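PDB 4GL3: putative glucoamylase from Bacteroides uniformis, which probably hydrolyses glycosidic bonds, as a putative glucoamylase of the six-hairpin glycosidase clan. Local coordinates for residues A[73-78]-A[141-146]; A[172-177]-A[198-203]; A[280-285]-A[299-304]. One frame throughout, in Å; residues are numbered along the deposited sequence.

Interaction 1 of 3, residues A[73-78]-A[141-146]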
# COMPACT_ATOMS: atom_id res chain seq x y z
N VAL A 73 7.48 5.13 -19.59
CA VAL A 73 6.68 6.10 -20.38
C VAL A 73 7.40 7.46 -20.35
O VAL A 73 8.29 7.67 -19.50
CB VAL A 73 5.21 6.26 -19.83
CG1 VAL A 73 4.40 4.98 -19.99
CG2 VAL A 73 5.20 6.74 -18.37
N THR A 74 7.03 8.37 -21.24
CA THR A 74 7.59 9.71 -21.18
C THR A 74 6.88 10.54 -20.09
O THR A 74 5.78 10.21 -19.58
CB THR A 74 7.51 10.48 -22.51
OG1 THR A 74 6.15 10.83 -22.75
CG2 THR A 74 8.15 9.71 -23.72
N ARG A 75 7.53 11.62 -19.68
CA ARG A 75 6.96 12.50 -18.71
C ARG A 75 5.65 13.12 -19.21
O ARG A 75 4.75 13.34 -18.43
CB ARG A 75 7.90 13.63 -18.34
CG ARG A 75 7.49 14.25 -17.01
CD ARG A 75 7.97 15.65 -16.91
NE ARG A 75 7.49 16.34 -15.72
CZ ARG A 75 8.07 16.30 -14.52
NH1 ARG A 75 9.13 15.55 -14.25
NH2 ARG A 75 7.55 17.04 -13.58
N GLU A 76 5.59 13.45 -20.49
CA GLU A 76 4.39 14.00 -21.08
C GLU A 76 3.28 12.94 -21.03
O GLU A 76 2.16 13.27 -20.69
CB GLU A 76 4.64 14.49 -22.52
CG GLU A 76 5.64 15.65 -22.64
CD GLU A 76 7.08 15.29 -22.19
OE1 GLU A 76 7.60 14.17 -22.48
OE2 GLU A 76 7.72 16.13 -21.51
N GLN A 77 3.61 11.68 -21.32
CA GLN A 77 2.60 10.62 -21.25
C GLN A 77 2.10 10.43 -19.85
O GLN A 77 0.89 10.25 -19.63
CB GLN A 77 3.08 9.29 -21.77
CG GLN A 77 3.34 9.23 -23.26
CD GLN A 77 4.04 7.92 -23.64
OE1 GLN A 77 5.05 7.53 -23.06
NE2 GLN A 77 3.47 7.23 -24.59
N GLY A 78 3.02 10.43 -18.90
CA GLY A 78 2.67 10.19 -17.54
C GLY A 78 1.81 11.31 -16.95
O GLY A 78 0.85 11.06 -16.21
N PHE A 141 5.15 16.55 -10.03
CA PHE A 141 4.73 17.32 -11.24
C PHE A 141 4.80 18.83 -11.05
O PHE A 141 3.76 19.51 -11.01
CB PHE A 141 3.33 16.90 -11.69
CG PHE A 141 3.27 15.48 -12.16
CD1 PHE A 141 3.74 15.15 -13.41
CD2 PHE A 141 2.81 14.49 -11.35
CE1 PHE A 141 3.74 13.84 -13.84
CE2 PHE A 141 2.77 13.18 -11.77
CZ PHE A 141 3.22 12.87 -13.04
N THR A 142 6.03 19.34 -10.99
CA THR A 142 6.33 20.71 -10.58
C THR A 142 6.60 21.66 -11.74
O THR A 142 6.92 22.81 -11.51
CB THR A 142 7.57 20.73 -9.65
OG1 THR A 142 8.65 20.16 -10.36
CG2 THR A 142 7.37 19.90 -8.42
N LYS A 143 6.47 21.21 -12.98
CA LYS A 143 6.73 22.08 -14.14
C LYS A 143 5.67 23.17 -14.27
O LYS A 143 4.50 22.94 -13.95
CB LYS A 143 6.72 21.27 -15.44
CG LYS A 143 7.75 20.17 -15.49
CD LYS A 143 7.97 19.74 -16.92
CE LYS A 143 9.31 19.06 -17.08
NZ LYS A 143 9.58 18.97 -18.54
N ASP A 144 6.06 24.33 -14.74
CA ASP A 144 5.11 25.39 -15.00
C ASP A 144 4.58 25.18 -16.43
O ASP A 144 5.08 25.77 -17.38
CB ASP A 144 5.82 26.76 -14.87
CG ASP A 144 4.90 27.93 -15.16
OD1 ASP A 144 3.65 27.77 -15.13
OD2 ASP A 144 5.42 29.02 -15.45
N ASN A 145 3.64 24.27 -16.61
CA ASN A 145 2.95 24.16 -17.90
C ASN A 145 1.49 23.82 -17.62
O ASN A 145 1.14 23.55 -16.47
CB ASN A 145 3.62 23.14 -18.85
CG ASN A 145 3.52 21.70 -18.35
OD1 ASN A 145 2.46 21.24 -17.83
ND2 ASN A 145 4.62 20.97 -18.48
N PRO A 146 0.63 23.89 -18.64
CA PRO A 146 -0.79 23.80 -18.32
C PRO A 146 -1.20 22.48 -17.67
O PRO A 146 -2.00 22.51 -16.73
CB PRO A 146 -1.46 23.97 -19.68
CG PRO A 146 -0.51 24.89 -20.44
CD PRO A 146 0.86 24.41 -20.01
O HOH W 1 7.35 17.80 -19.58
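R75 and K143 reach toward one another across the contact, and their long side chains pass at a slant. In the K143 conformer described here, one of two modelled, the aliphatic part of the lysine lies over one face of the R75 guanidinium, with K143 CE 3.5 Å from R75 NE. R75 gets there with CG anti to its backbone N (chi1 -161°) and the chain extended as far as NE. T142 N approaches the edge of the guanidinium, near its plane, while F141 CA is 3.7 Å from R75 NH2 at an oblique angle. Two like charges come close, and E148 probably offsets that of R75 by its salt bridge to R75 NE; Y140 O holds R75 NH2. Between the exposed E76 and K143 a water bridges the segments, donating to E76 OE2 at 2.6 Å and accepting from K143 NZ at 2.7 Å, a link left doubtful by its reliance on this one lysine conformer. T74 and Q77 form a capping box at the start of helix 75-90: Q77 N donates to T74 OG1 at 3.0 Å, and T74 N returns a bond to Q77 OE1. N145 caps helix 146-161 through E148 N. The buried F141 ring, its CZ 4.4 Å from G78 O, packs among I68 of helix 54-69, A79 and M82 of helix 75-90, and I151 of helix 146-161.

Interaction 2 of 3, residues A[172-177]-A[198-203]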
# COMPACT_ATOMS: atom_id res chain seq x y z
N ASP A 172 -11.76 10.37 20.49
CA ASP A 172 -10.32 10.21 20.40
C ASP A 172 -9.90 8.91 19.65
O ASP A 172 -9.10 8.12 20.15
CB ASP A 172 -9.71 10.25 21.81
CG ASP A 172 -9.72 11.65 22.41
OD1 ASP A 172 -9.45 12.60 21.67
OD2 ASP A 172 -9.99 11.77 23.63
N VAL A 173 -10.40 8.73 18.43
CA VAL A 173 -10.05 7.60 17.59
C VAL A 173 -10.67 7.96 16.23
O VAL A 173 -11.53 8.85 16.12
CB VAL A 173 -10.68 6.29 18.15
CG1 VAL A 173 -12.19 6.35 18.07
CG2 VAL A 173 -10.16 5.04 17.46
N MSE A 174 -10.23 7.27 15.19
CA MSE A 174 -10.79 7.46 13.83
C MSE A 174 -11.50 6.19 13.41
O MSE A 174 -11.12 5.10 13.84
CB MSE A 174 -9.70 7.82 12.79
CG MSE A 174 -9.01 9.14 13.09
SE MSE A 174 -7.50 9.45 11.91
CE MSE A 174 -8.51 10.25 10.43
N TYR A 175 -12.60 6.37 12.65
CA TYR A 175 -13.43 5.31 12.15
C TYR A 175 -13.14 5.12 10.67
O TYR A 175 -12.90 6.09 9.94
CB TYR A 175 -14.94 5.62 12.41
CG TYR A 175 -15.29 5.46 13.87
CD1 TYR A 175 -15.04 6.50 14.78
CD2 TYR A 175 -15.81 4.26 14.35
CE1 TYR A 175 -15.32 6.35 16.13
CE2 TYR A 175 -16.07 4.08 15.70
CZ TYR A 175 -15.83 5.12 16.60
OH TYR A 175 -16.07 4.95 17.94
N TRP A 176 -13.22 3.86 10.25
CA TRP A 176 -12.82 3.38 8.92
C TRP A 176 -13.83 3.83 7.83
O TRP A 176 -13.39 4.19 6.75
CB TRP A 176 -12.67 1.85 8.94
CG TRP A 176 -11.94 1.18 7.80
CD1 TRP A 176 -12.18 1.29 6.44
CD2 TRP A 176 -10.86 0.27 7.93
NE1 TRP A 176 -11.32 0.50 5.74
CE2 TRP A 176 -10.49 -0.13 6.63
CE3 TRP A 176 -10.20 -0.26 9.02
CZ2 TRP A 176 -9.43 -1.01 6.38
CZ3 TRP A 176 -9.14 -1.17 8.79
CH2 TRP A 176 -8.77 -1.53 7.48
N HIS A 177 -15.13 3.84 8.14
CA HIS A 177 -16.18 4.01 7.16
C HIS A 177 -17.20 5.06 7.64
O HIS A 177 -17.33 5.37 8.84
CB HIS A 177 -16.97 2.73 6.91
CG HIS A 177 -16.15 1.48 6.83
ND1 HIS A 177 -15.80 0.74 7.95
CD2 HIS A 177 -15.71 0.77 5.75
CE1 HIS A 177 -15.15 -0.34 7.55
NE2 HIS A 177 -15.06 -0.34 6.22
N ILE A 198 -0.98 5.53 8.17
CA ILE A 198 -0.99 6.72 7.33
C ILE A 198 -2.28 7.52 7.46
O ILE A 198 -2.30 8.75 7.21
CB ILE A 198 -0.72 6.37 5.83
CG1 ILE A 198 -0.34 7.60 5.02
CG2 ILE A 198 -1.93 5.74 5.16
CD1 ILE A 198 1.07 8.02 5.20
N VAL A 199 -3.37 6.85 7.83
CA VAL A 199 -4.61 7.54 8.06
C VAL A 199 -4.47 8.59 9.17
O VAL A 199 -4.98 9.71 9.04
CB VAL A 199 -5.78 6.56 8.38
CG1 VAL A 199 -7.09 7.34 8.52
CG2 VAL A 199 -5.87 5.49 7.29
N TYR A 200 -3.80 8.23 10.26
CA TYR A 200 -3.59 9.16 11.38
C TYR A 200 -2.58 10.24 11.03
O TYR A 200 -2.79 11.40 11.41
CB TYR A 200 -3.15 8.42 12.65
CG TYR A 200 -4.30 7.70 13.31
CD1 TYR A 200 -4.70 6.41 12.89
CD2 TYR A 200 -5.04 8.31 14.32
CE1 TYR A 200 -5.80 5.77 13.47
CE2 TYR A 200 -6.14 7.66 14.90
CZ TYR A 200 -6.52 6.41 14.48
OH TYR A 200 -7.62 5.77 15.09
N ILE A 201 -1.52 9.88 10.30
CA ILE A 201 -0.53 10.88 9.87
C ILE A 201 -1.18 11.93 8.95
O ILE A 201 -0.99 13.11 9.15
CB ILE A 201 0.68 10.25 9.12
CG1 ILE A 201 1.39 9.15 9.92
CG2 ILE A 201 1.66 11.32 8.64
CD1 ILE A 201 1.62 9.45 11.32
N LEU A 202 -1.97 11.50 7.95
CA LEU A 202 -2.66 12.45 7.07
C LEU A 202 -3.69 13.27 7.86
O LEU A 202 -3.81 14.50 7.68
CB LEU A 202 -3.31 11.76 5.88
CG LEU A 202 -2.34 11.09 4.85
CD1 LEU A 202 -3.07 10.31 3.76
CD2 LEU A 202 -1.43 12.14 4.26
N GLY A 203 -4.44 12.60 8.72
CA GLY A 203 -5.40 13.33 9.60
C GLY A 203 -4.71 14.44 10.39
O GLY A 203 -5.25 15.53 10.55
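The selenium of M174, a selenomethionine in this crystal, sits over the face of the Y200 ring while the backbone of the same residue holds the ring's hydroxyl. SE is 3.8 Å from the centroid of the Y200 ring and 16° off its normal, a Met-aromatic contact. At the far end of the ring M174 N donates to Y200 OH (3.0 Å, 157°), and the hydroxyl also bonds to the carbonyl O of I190. The two side chains run past each other in opposite directions, which lets CB and CG of M174 follow the ring toward its hydroxyl end. This buried contact joins the loop leading to strand 177-178 with helix 197-205, within a fold consistent with the helical-hairpin (alpha/alpha)6 barrel of the six-hairpin clan. A bend at the last torsion of M174 (chi3 85°) turns CE off the ring, to 3.8 Å from V199 CG1, near the backbone of G203, which, having no side chain, lets it approach. V173 adds its CG2, 3.5 Å from Y200 OH. Beyond the two segments, V215 of helix 213-220 touches both M174 and Y200, and the Y200 ring meets that of W220 with their planes at about 45°.

Interaction 3 of 3, residues A[280-285]-A[299-304]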
# COMPACT_ATOMS: atom_id res chain seq x y z
N LEU A 280 11.87 -9.95 9.05
CA LEU A 280 12.80 -11.07 9.35
C LEU A 280 12.10 -12.16 10.15
O LEU A 280 12.37 -13.32 9.98
CB LEU A 280 14.05 -10.56 10.09
CG LEU A 280 14.99 -9.72 9.21
CD1 LEU A 280 16.31 -9.43 9.92
CD2 LEU A 280 15.27 -10.45 7.90
N ILE A 281 11.17 -11.77 11.00
CA ILE A 281 10.32 -12.73 11.71
C ILE A 281 9.43 -13.55 10.74
O ILE A 281 9.32 -14.76 10.87
CB ILE A 281 9.50 -12.02 12.79
CG1 ILE A 281 10.44 -11.58 13.94
CG2 ILE A 281 8.36 -12.91 13.29
CD1 ILE A 281 9.82 -10.49 14.84
N ASN A 282 8.80 -12.88 9.78
CA ASN A 282 7.96 -13.54 8.75
C ASN A 282 8.81 -14.56 7.97
O ASN A 282 8.45 -15.74 7.81
CB ASN A 282 7.35 -12.43 7.87
CG ASN A 282 6.21 -12.91 7.00
OD1 ASN A 282 6.45 -13.53 5.95
ND2 ASN A 282 4.95 -12.59 7.40
N ARG A 283 10.00 -14.12 7.57
CA ARG A 283 10.95 -15.02 6.94
C ARG A 283 11.38 -16.16 7.84
O ARG A 283 11.44 -17.31 7.39
CB ARG A 283 12.19 -14.24 6.45
CG ARG A 283 13.26 -15.13 5.87
CD ARG A 283 14.47 -14.31 5.42
NE ARG A 283 15.57 -15.12 4.91
CZ ARG A 283 16.54 -15.62 5.68
NH1 ARG A 283 16.54 -15.41 6.98
NH2 ARG A 283 17.52 -16.32 5.14
N ALA A 284 11.71 -15.88 9.10
CA ALA A 284 12.15 -16.93 10.03
C ALA A 284 11.04 -17.96 10.23
O ALA A 284 11.31 -19.16 10.31
CB ALA A 284 12.63 -16.37 11.40
N TYR A 285 9.78 -17.49 10.30
CA TYR A 285 8.66 -18.42 10.41
C TYR A 285 8.68 -19.39 9.22
O TYR A 285 8.53 -20.62 9.39
CB TYR A 285 7.30 -17.71 10.52
CG TYR A 285 6.15 -18.70 10.43
CD1 TYR A 285 5.69 -19.35 11.55
CD2 TYR A 285 5.61 -19.04 9.22
CE1 TYR A 285 4.66 -20.28 11.48
CE2 TYR A 285 4.60 -19.97 9.12
CZ TYR A 285 4.13 -20.58 10.25
OH TYR A 285 3.14 -21.53 10.15
N LYS A 299 14.63 -19.46 0.10
CA LYS A 299 14.36 -19.04 -1.27
C LYS A 299 12.89 -18.75 -1.45
O LYS A 299 12.51 -18.12 -2.40
CB LYS A 299 14.80 -20.14 -2.24
CG LYS A 299 16.30 -20.36 -2.19
CD LYS A 299 16.86 -20.86 -3.51
CE LYS A 299 18.38 -20.82 -3.50
NZ LYS A 299 18.87 -19.49 -3.02
N CYS A 300 12.08 -19.22 -0.52
CA CYS A 300 10.65 -19.24 -0.71
C CYS A 300 9.96 -18.91 0.62
O CYS A 300 9.65 -19.80 1.42
CB CYS A 300 10.28 -20.62 -1.22
SG CYS A 300 8.60 -20.73 -1.78
N TRP A 301 9.79 -17.61 0.84
CA TRP A 301 9.20 -17.06 2.06
C TRP A 301 8.34 -15.87 1.72
O TRP A 301 8.47 -15.29 0.64
CB TRP A 301 10.28 -16.62 3.06
CG TRP A 301 11.20 -15.52 2.60
CD1 TRP A 301 12.32 -15.67 1.84
CD2 TRP A 301 11.10 -14.11 2.89
NE1 TRP A 301 12.93 -14.44 1.63
CE2 TRP A 301 12.19 -13.47 2.26
CE3 TRP A 301 10.19 -13.33 3.60
CZ2 TRP A 301 12.41 -12.10 2.34
CZ3 TRP A 301 10.39 -11.97 3.66
CH2 TRP A 301 11.49 -11.37 3.04
N GLY A 302 7.47 -15.51 2.67
CA GLY A 302 6.66 -14.31 2.61
C GLY A 302 5.19 -14.65 2.70
O GLY A 302 4.60 -15.13 1.72
N LEU A 303 4.61 -14.39 3.87
CA LEU A 303 3.17 -14.60 4.12
C LEU A 303 2.42 -13.26 4.31
O LEU A 303 2.78 -12.43 5.17
CB LEU A 303 2.99 -15.48 5.36
CG LEU A 303 3.63 -16.87 5.35
CD1 LEU A 303 3.48 -17.53 6.72
CD2 LEU A 303 3.05 -17.73 4.23
N THR A 304 1.39 -13.07 3.50
CA THR A 304 0.52 -11.91 3.58
C THR A 304 -0.86 -12.25 2.96
O THR A 304 -1.07 -13.34 2.39
CB THR A 304 1.17 -10.72 2.88
OG1 THR A 304 0.49 -9.53 3.24
CG2 THR A 304 1.16 -10.87 1.32
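The side-chain amide of N282 grips the backbone of L303 with a pair of hydrogen bonds. L303 N donates to N282 OD1 over 2.9 Å, nearly straight at 172° and aimed at a lone pair in the carbonyl plane; N282 ND2 answers to L303 O at 3.1 Å, with the acceptor tilted somewhat from the amide plane and the bond more bent, at 150°. N282 points from helix 271-288 to the passing chain, and CG anti to its backbone N (chi1 -166°) sets the amide beside L303. G302 brings its CA to 3.4 Å from N282 OD1, and its backbone takes angles that suit a residue without CB. One helix position further on, R283 lays its extended stem over one face of the W301 indole: CB is 3.6 Å from W301 CE3, and CG stands 3.9 Å from the centroid of the five-membered ring, a CH-pi contact. The guanidinium itself is turned almost perpendicular to the indole and makes its cation-pi contact with Y339, whose carbonyl O accepts from W301 NE1. On the other flank L303 CD1 meets Y285 CE2 at 3.6 Å, the two side chains crossing at about a right angle, while Y285 OH bonds to D320. Since N282 is buried, matching its amide to the backbone N-H and C=O of L303 gives OD1 a donor and one N-H of ND2 an acceptor, and fixes which way round the amide is turned.

Followed from the N terminus, the three contacts form a series in which none nests within or crosses another. Interaction 1 closes the longest loop, 62 residues between its segments, and brings the start of helix 75-90 to the turn joining helices 124-140 and 146-161. Interaction 2 then spans 20 residues, mostly without regular structure, tying the loop before strand 177-178 to helix 197-205. Interaction 3 is the shortest, folding the chain that leaves helix 271-288 back onto that helix. Interactions 1 and 3 lie on opposite sides of the chain's centre, their centres 39 Å apart; even interactions 2 and 3 remain about 13 Å apart at their nearest atoms.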